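Local coordinates for protein polyketide synthase (Lyngbya majuscula 19L, PDB 3QIT) that probably hydrolyses the polyketide thioester and, with loss of sulfate and carbon dioxide, forms the terminal alkene of curacin A, at residues H26-I32 with G53-P59; P96-H102 with I120-V126. All coordinates share one frame; numbering follows the deposited sequence.

The two contacts are neighbouring parts of one sheet, with their centres about 10 Å apart; each joins the strands of a beta-alpha-beta unit, and contact 1 closes before contact 2 opens. They meet where strand 28-32 of contact 1 runs beside strand 97-102 of contact 2. There Leu30 N probably bonds Leu98 O at 2.8 Å. A second probable hydrogen bond joins Val100 N to Leu30 O, also at 2.8 Å. Strand 97-102 thus pairs with strand 28-32 along one edge and with strand 120-126 along the other. Its C-terminal end leads into the probable nucleophile elbow at Ser103, which the side chain of Ile32 in contact 1 also approaches.

Contact 1. Residues H26-I32 with G53-P59; sequences HPVVLCI and GYRVVAP
Pro27 and Arg55 open a parallel ladder that runs on through Val29 and Val57 to Cys31. Arg55 N donates to Pro27 O (2.9 Å) and Val29 N to Arg55 O; Val57 N reaches Val29 O at 2.8 Å, and Cys31 N returns to Val57 O. The strands cross at 21°. CA-H...O contacts accompany the ladder, such as Val28 CA to Arg55 O at 3.2 Å.

A water bridges the two segments at each end. One joins the side-chain atom His26 ND1 (2.7 Å) to the backbone Tyr54 O, donating to the latter; the other donates to both Cys31 O and Pro59 O.

Apolar contacts divide between the faces. On the side of Val29 and Val56, Val29 CG2 comes 3.8 Å from Tyr54 CD2, the two side chains crossing at a slant, and Cys31 SG, held beside its own backbone N (chi1 -59°), meets Val56 CG1. Helix 43-51, which Gly53 ends in a Schellman motif, packs on this face and completes a beta-alpha-beta crossover of the alpha/beta hydrolase sheet. On the side of Val28 and Val57, the bend of Leu30 at chi2 (61°) brings CD1 over the neighbouring strand to Pro59 CD (3.7 Å). Arg55 starts here too, but its NH1 leaves to bond Gly22 O.

Four backbone bonds thus join the strands, while water takes up carbonyls at the two ends.

Contact 2. Residues P96-H102 with I120-V126; sequences PLLLVGH and IKELILV
Leu97 O and Lys121 N form the shortest hydrogen bond of this parallel pair, 2.7 Å, though it is bent to 149° at the hydrogen. Leu99 N to Glu122 O is nearly straight (175°), and Ile124 N to Leu99 O, Gly101 N to Ile124 O and Val126 N to Gly101 O complete the ladder. Lys121 is the extra residue of a beta bulge, since Leu97 pairs with Ile120 but Leu98 with Glu122; the buried Glu122 N finds no partner. Two polar ends are engaged beyond the pair: Glu122 OE2 with Thr235 and Lys261, and His102 NE2 with His269 O.

Packing spreads over both faces. On the face covered by helix 104-115, Leu99 and Leu123 lie side by side with CD2 and CD1 3.8 Å apart, and Ile120 CD1 also meets Leu99 CD2 at 3.9 Å. On the face covered by helix 276-284, Leu98 CD2 presses on Glu122 CB (3.6 Å). Val100 has CG1 anti to the backbone N (chi1 -175°), which places CG1 near Val126 CG2 and leaves CG2 against Ile124 CD1 (3.9 Å). An alanine here would lose both branches and is likely to leave Ile124 CD1 freer to turn. Val126 CG1 reaches the His102 ring at its edge, in plane.

The strand leads through Gly101 and His102 into a turn at Ser103, before helix 104-115, that fits the nucleophile elbow of an alpha/beta hydrolase.

Contact 1. Residues H26-I32 with G53-P59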
loop_
_atom_site.group_PDB
_atom_site.type_symbol
_atom_site.label_atom_id
_atom_site.label_comp_id
_atom_site.label_asym_id
_atom_site.label_seq_id
_atom_site.Cartn_x
_atom_site.Cartn_y
_atom_site.Cartn_z
ATOM N N HIS B 26 -10.175 4.874 -33.003
ATOM C CA HIS B 26 -11.058 3.712 -33.022
ATOM C C HIS B 26 -11.469 3.279 -31.605
ATOM O O HIS B 26 -10.776 3.623 -30.637
ATOM C CB HIS B 26 -10.391 2.548 -33.765
ATOM C CG HIS B 26 -10.309 2.736 -35.251
ATOM N ND1 HIS B 26 -9.628 1.862 -36.074
ATOM C CD2 HIS B 26 -10.811 3.703 -36.062
ATOM C CE1 HIS B 26 -9.726 2.276 -37.329
ATOM N NE2 HIS B 26 -10.431 3.394 -37.346
ATOM N N PRO B 27 -12.585 2.515 -31.477
ATOM C CA PRO B 27 -13.073 2.107 -30.152
ATOM C C PRO B 27 -12.023 1.309 -29.406
ATOM O O PRO B 27 -11.306 0.516 -30.017
ATOM C CB PRO B 27 -14.280 1.202 -30.461
ATOM C CG PRO B 27 -14.699 1.563 -31.834
ATOM C CD PRO B 27 -13.529 2.159 -32.554
ATOM N N VAL B 28 -11.965 1.504 -28.091
ATOM C CA VAL B 28 -10.862 0.972 -27.287
ATOM C C VAL B 28 -11.134 -0.428 -26.741
ATOM O O VAL B 28 -12.215 -0.709 -26.218
ATOM C CB VAL B 28 -10.520 1.936 -26.123
ATOM C CG1 VAL B 28 -9.520 1.262 -25.125
ATOM C CG2 VAL B 28 -9.970 3.264 -26.671
ATOM N N VAL B 29 -10.119 -1.284 -26.830
ATOM C CA VAL B 29 -10.061 -2.515 -26.044
ATOM C C VAL B 29 -8.916 -2.327 -25.056
ATOM O O VAL B 29 -7.764 -2.203 -25.459
ATOM C CB VAL B 29 -9.804 -3.761 -26.903
ATOM C CG1 VAL B 29 -9.790 -5.058 -26.059
ATOM C CG2 VAL B 29 -10.909 -3.903 -27.989
ATOM N N LEU B 30 -9.256 -2.289 -23.778
ATOM C CA LEU B 30 -8.252 -2.097 -22.729
ATOM C C LEU B 30 -7.919 -3.479 -22.133
ATOM O O LEU B 30 -8.803 -4.159 -21.616
ATOM C CB LEU B 30 -8.782 -1.131 -21.669
ATOM C CG LEU B 30 -7.921 -0.922 -20.401
ATOM C CD1 LEU B 30 -6.561 -0.357 -20.794
ATOM C CD2 LEU B 30 -8.639 0.054 -19.495
ATOM N N CYS B 31 -6.643 -3.872 -22.197
ATOM C CA CYS B 31 -6.187 -5.218 -21.793
ATOM C C CYS B 31 -5.215 -5.088 -20.608
ATOM O O CYS B 31 -4.253 -4.321 -20.678
ATOM C CB CYS B 31 -5.415 -5.897 -22.918
ATOM S SG CYS B 31 -6.396 -6.070 -24.449
ATOM N N ILE B 32 -5.461 -5.870 -19.557
ATOM C CA ILE B 32 -4.636 -5.840 -18.340
ATOM C C ILE B 32 -3.916 -7.192 -18.199
ATOM O O ILE B 32 -4.563 -8.256 -18.008
ATOM C CB ILE B 32 -5.506 -5.555 -17.058
ATOM C CG1 ILE B 32 -6.440 -4.341 -17.265
ATOM C CG2 ILE B 32 -4.603 -5.361 -15.811
ATOM C CD1 ILE B 32 -5.723 -3.025 -17.546
ATOM N N GLY B 53 -10.431 -2.737 -36.762
ATOM C CA GLY B 53 -10.790 -1.343 -36.469
ATOM C C GLY B 53 -10.979 -1.011 -34.996
ATOM O O GLY B 53 -11.806 -0.158 -34.640
ATOM N N TYR B 54 -10.186 -1.671 -34.154
ATOM C CA TYR B 54 -10.128 -1.369 -32.719
ATOM C C TYR B 54 -8.789 -0.773 -32.391
ATOM O O TYR B 54 -7.804 -1.029 -33.102
ATOM C CB TYR B 54 -10.380 -2.606 -31.857
ATOM C CG TYR B 54 -11.826 -3.016 -31.904
ATOM C CD1 TYR B 54 -12.291 -3.852 -32.918
ATOM C CD2 TYR B 54 -12.743 -2.508 -30.988
ATOM C CE1 TYR B 54 -13.626 -4.204 -32.996
ATOM C CE2 TYR B 54 -14.096 -2.872 -31.050
ATOM C CZ TYR B 54 -14.521 -3.717 -32.065
ATOM O OH TYR B 54 -15.850 -4.080 -32.163
ATOM N N ARG B 55 -8.804 0.070 -31.364
ATOM C CA ARG B 55 -7.618 0.630 -30.721
ATOM C C ARG B 55 -7.382 -0.224 -29.462
ATOM O O ARG B 55 -8.164 -0.190 -28.518
ATOM C CB ARG B 55 -7.867 2.104 -30.367
ATOM C CG ARG B 55 -6.764 2.769 -29.534
ATOM C CD ARG B 55 -5.463 2.892 -30.286
ATOM N NE ARG B 55 -4.560 3.777 -29.538
ATOM C CZ ARG B 55 -3.380 4.201 -29.982
ATOM N NH1 ARG B 55 -2.943 3.816 -31.164
ATOM N NH2 ARG B 55 -2.622 4.987 -29.221
ATOM N N VAL B 56 -6.313 -1.016 -29.472
ATOM C CA VAL B 56 -6.038 -1.901 -28.335
ATOM C C VAL B 56 -4.965 -1.221 -27.475
ATOM O O VAL B 56 -3.931 -0.811 -27.972
ATOM C CB VAL B 56 -5.534 -3.289 -28.807
ATOM C CG1 VAL B 56 -5.348 -4.209 -27.633
ATOM C CG2 VAL B 56 -6.518 -3.904 -29.860
ATOM N N VAL B 57 -5.249 -1.095 -26.188
ATOM C CA VAL B 57 -4.345 -0.419 -25.270
ATOM C C VAL B 57 -4.042 -1.397 -24.124
ATOM O O VAL B 57 -4.958 -1.926 -23.496
ATOM C CB VAL B 57 -4.999 0.859 -24.692
ATOM C CG1 VAL B 57 -4.113 1.467 -23.610
ATOM C CG2 VAL B 57 -5.267 1.890 -25.790
ATOM N N ALA B 58 -2.748 -1.624 -23.855
ATOM C CA ALA B 58 -2.329 -2.550 -22.822
ATOM C C ALA B 58 -1.242 -1.849 -21.994
ATOM O O ALA B 58 -0.092 -1.819 -22.399
ATOM C CB ALA B 58 -1.792 -3.870 -23.448
ATOM N N PRO B 59 -1.602 -1.317 -20.825
ATOM C CA PRO B 59 -0.600 -0.671 -19.945
ATOM C C PRO B 59 0.323 -1.710 -19.356
ATOM O O PRO B 59 -0.100 -2.844 -19.074
ATOM C CB PRO B 59 -1.445 -0.062 -18.821
ATOM C CG PRO B 59 -2.709 -0.829 -18.838
ATOM C CD PRO B 59 -2.960 -1.238 -20.253
HETATM O O HOH W 1 -7.487 0.291 -35.535
HETATM O O HOH W 2 -1.639 -4.955 -20.012
#

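Contact 2. Residues P96-H102 with I120-V126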
loop_
_atom_site.group_PDB
_atom_site.type_symbol
_atom_site.label_atom_id
_atom_site.label_comp_id
_atom_site.label_asym_id
_atom_site.label_seq_id
_atom_site.Cartn_x
_atom_site.Cartn_y
_atom_site.Cartn_z
ATOM N N PRO B 96 -17.936 4.014 -23.302
ATOM C CA PRO B 96 -17.779 2.676 -22.715
ATOM C C PRO B 96 -16.892 1.774 -23.575
ATOM O O PRO B 96 -17.062 1.710 -24.807
ATOM C CB PRO B 96 -19.210 2.134 -22.657
ATOM C CG PRO B 96 -20.068 3.386 -22.521
ATOM C CD PRO B 96 -19.357 4.423 -23.386
ATOM N N LEU B 97 -15.945 1.092 -22.928
ATOM C CA LEU B 97 -14.919 0.352 -23.663
ATOM C C LEU B 97 -14.972 -1.138 -23.319
ATOM O O LEU B 97 -15.689 -1.558 -22.398
ATOM C CB LEU B 97 -13.516 0.931 -23.381
ATOM C CG LEU B 97 -13.062 1.201 -21.935
ATOM C CD1 LEU B 97 -12.811 -0.092 -21.149
ATOM C CD2 LEU B 97 -11.814 2.034 -21.942
ATOM N N LEU B 98 -14.215 -1.927 -24.068
ATOM C CA LEU B 98 -14.115 -3.359 -23.810
ATOM C C LEU B 98 -12.925 -3.546 -22.887
ATOM O O LEU B 98 -11.845 -3.071 -23.199
ATOM C CB LEU B 98 -13.911 -4.104 -25.131
ATOM C CG LEU B 98 -15.077 -4.017 -26.120
ATOM C CD1 LEU B 98 -14.679 -4.558 -27.498
ATOM C CD2 LEU B 98 -16.332 -4.731 -25.583
ATOM N N LEU B 99 -13.147 -4.172 -21.729
ATOM C CA LEU B 99 -12.093 -4.368 -20.737
ATOM C C LEU B 99 -11.777 -5.853 -20.646
ATOM O O LEU B 99 -12.663 -6.649 -20.368
ATOM C CB LEU B 99 -12.541 -3.851 -19.364
ATOM C CG LEU B 99 -11.538 -3.988 -18.210
ATOM C CD1 LEU B 99 -10.200 -3.307 -18.508
ATOM C CD2 LEU B 99 -12.177 -3.404 -16.949
ATOM N N VAL B 100 -10.507 -6.208 -20.849
ATOM C CA VAL B 100 -10.084 -7.605 -20.906
ATOM C C VAL B 100 -8.951 -7.747 -19.889
ATOM O O VAL B 100 -8.066 -6.886 -19.819
ATOM C CB VAL B 100 -9.531 -7.959 -22.289
ATOM C CG1 VAL B 100 -9.222 -9.475 -22.355
ATOM C CG2 VAL B 100 -10.547 -7.554 -23.377
ATOM N N GLY B 101 -8.957 -8.812 -19.101
ATOM C CA GLY B 101 -7.870 -9.018 -18.120
ATOM C C GLY B 101 -7.518 -10.474 -18.086
ATOM O O GLY B 101 -8.390 -11.310 -18.311
ATOM N N HIS B 102 -6.249 -10.784 -17.822
ATOM C CA HIS B 102 -5.791 -12.172 -17.737
ATOM C C HIS B 102 -5.215 -12.457 -16.341
ATOM O O HIS B 102 -4.311 -11.743 -15.886
ATOM C CB HIS B 102 -4.683 -12.447 -18.746
ATOM C CG HIS B 102 -4.086 -13.812 -18.598
ATOM N ND1 HIS B 102 -2.801 -14.023 -18.147
ATOM C CD2 HIS B 102 -4.614 -15.038 -18.819
ATOM C CE1 HIS B 102 -2.560 -15.324 -18.106
ATOM N NE2 HIS B 102 -3.645 -15.963 -18.494
ATOM N N ILE B 120 -17.643 0.690 -18.804
ATOM C CA ILE B 120 -17.295 -0.645 -19.333
ATOM C C ILE B 120 -18.445 -1.220 -20.142
ATOM O O ILE B 120 -19.517 -1.516 -19.596
ATOM C CB ILE B 120 -16.930 -1.664 -18.217
ATOM C CG1 ILE B 120 -15.909 -1.113 -17.187
ATOM C CG2 ILE B 120 -16.443 -2.997 -18.830
ATOM C CD1 ILE B 120 -14.613 -0.522 -17.763
ATOM N N LYS B 121 -18.227 -1.383 -21.445
ATOM C CA LYS B 121 -19.256 -1.960 -22.331
ATOM C C LYS B 121 -19.393 -3.464 -22.086
ATOM O O LYS B 121 -20.514 -3.995 -21.966
ATOM C CB LYS B 121 -18.892 -1.679 -23.801
ATOM C CG LYS B 121 -19.788 -2.322 -24.855
ATOM C CD LYS B 121 -19.153 -2.114 -26.240
ATOM C CE LYS B 121 -20.187 -2.166 -27.369
ATOM N NZ LYS B 121 -20.784 -3.503 -27.551
ATOM N N GLU B 122 -18.254 -4.152 -22.025
ATOM C CA GLU B 122 -18.213 -5.596 -21.740
ATOM C C GLU B 122 -16.943 -5.899 -20.968
ATOM O O GLU B 122 -15.895 -5.339 -21.261
ATOM C CB GLU B 122 -18.231 -6.434 -23.028
ATOM C CG GLU B 122 -18.130 -7.978 -22.808
ATOM C CD GLU B 122 -19.490 -8.668 -22.628
ATOM O OE1 GLU B 122 -20.507 -8.103 -23.079
ATOM O OE2 GLU B 122 -19.543 -9.780 -22.056
ATOM N N LEU B 123 -17.064 -6.786 -19.990
ATOM C CA LEU B 123 -15.954 -7.217 -19.158
ATOM C C LEU B 123 -15.598 -8.637 -19.550
ATOM O O LEU B 123 -16.436 -9.537 -19.442
ATOM C CB LEU B 123 -16.386 -7.177 -17.694
ATOM C CG LEU B 123 -15.374 -7.559 -16.633
ATOM C CD1 LEU B 123 -14.151 -6.581 -16.604
ATOM C CD2 LEU B 123 -16.066 -7.627 -15.237
ATOM N N ILE B 124 -14.362 -8.838 -19.998
ATOM C CA ILE B 124 -13.913 -10.152 -20.490
ATOM C C ILE B 124 -12.826 -10.632 -19.530
ATOM O O ILE B 124 -11.736 -10.034 -19.462
ATOM C CB ILE B 124 -13.384 -10.067 -21.942
ATOM C CG1 ILE B 124 -14.535 -9.603 -22.851
ATOM C CG2 ILE B 124 -12.885 -11.450 -22.403
ATOM C CD1 ILE B 124 -14.116 -8.894 -24.074
ATOM N N LEU B 125 -13.147 -11.689 -18.777
ATOM C CA LEU B 125 -12.289 -12.159 -17.687
ATOM C C LEU B 125 -11.634 -13.461 -18.094
ATOM O O LEU B 125 -12.290 -14.493 -18.147
ATOM C CB LEU B 125 -13.119 -12.322 -16.395
ATOM C CG LEU B 125 -13.816 -11.020 -16.002
ATOM C CD1 LEU B 125 -14.750 -11.276 -14.817
ATOM C CD2 LEU B 125 -12.785 -9.929 -15.667
ATOM N N VAL B 126 -10.346 -13.395 -18.438
ATOM C CA VAL B 126 -9.655 -14.581 -18.941
ATOM C C VAL B 126 -8.892 -15.210 -17.801
ATOM O O VAL B 126 -8.008 -14.568 -17.216
ATOM C CB VAL B 126 -8.687 -14.236 -20.092
ATOM C CG1 VAL B 126 -8.063 -15.510 -20.686
ATOM C CG2 VAL B 126 -9.446 -13.494 -21.190
#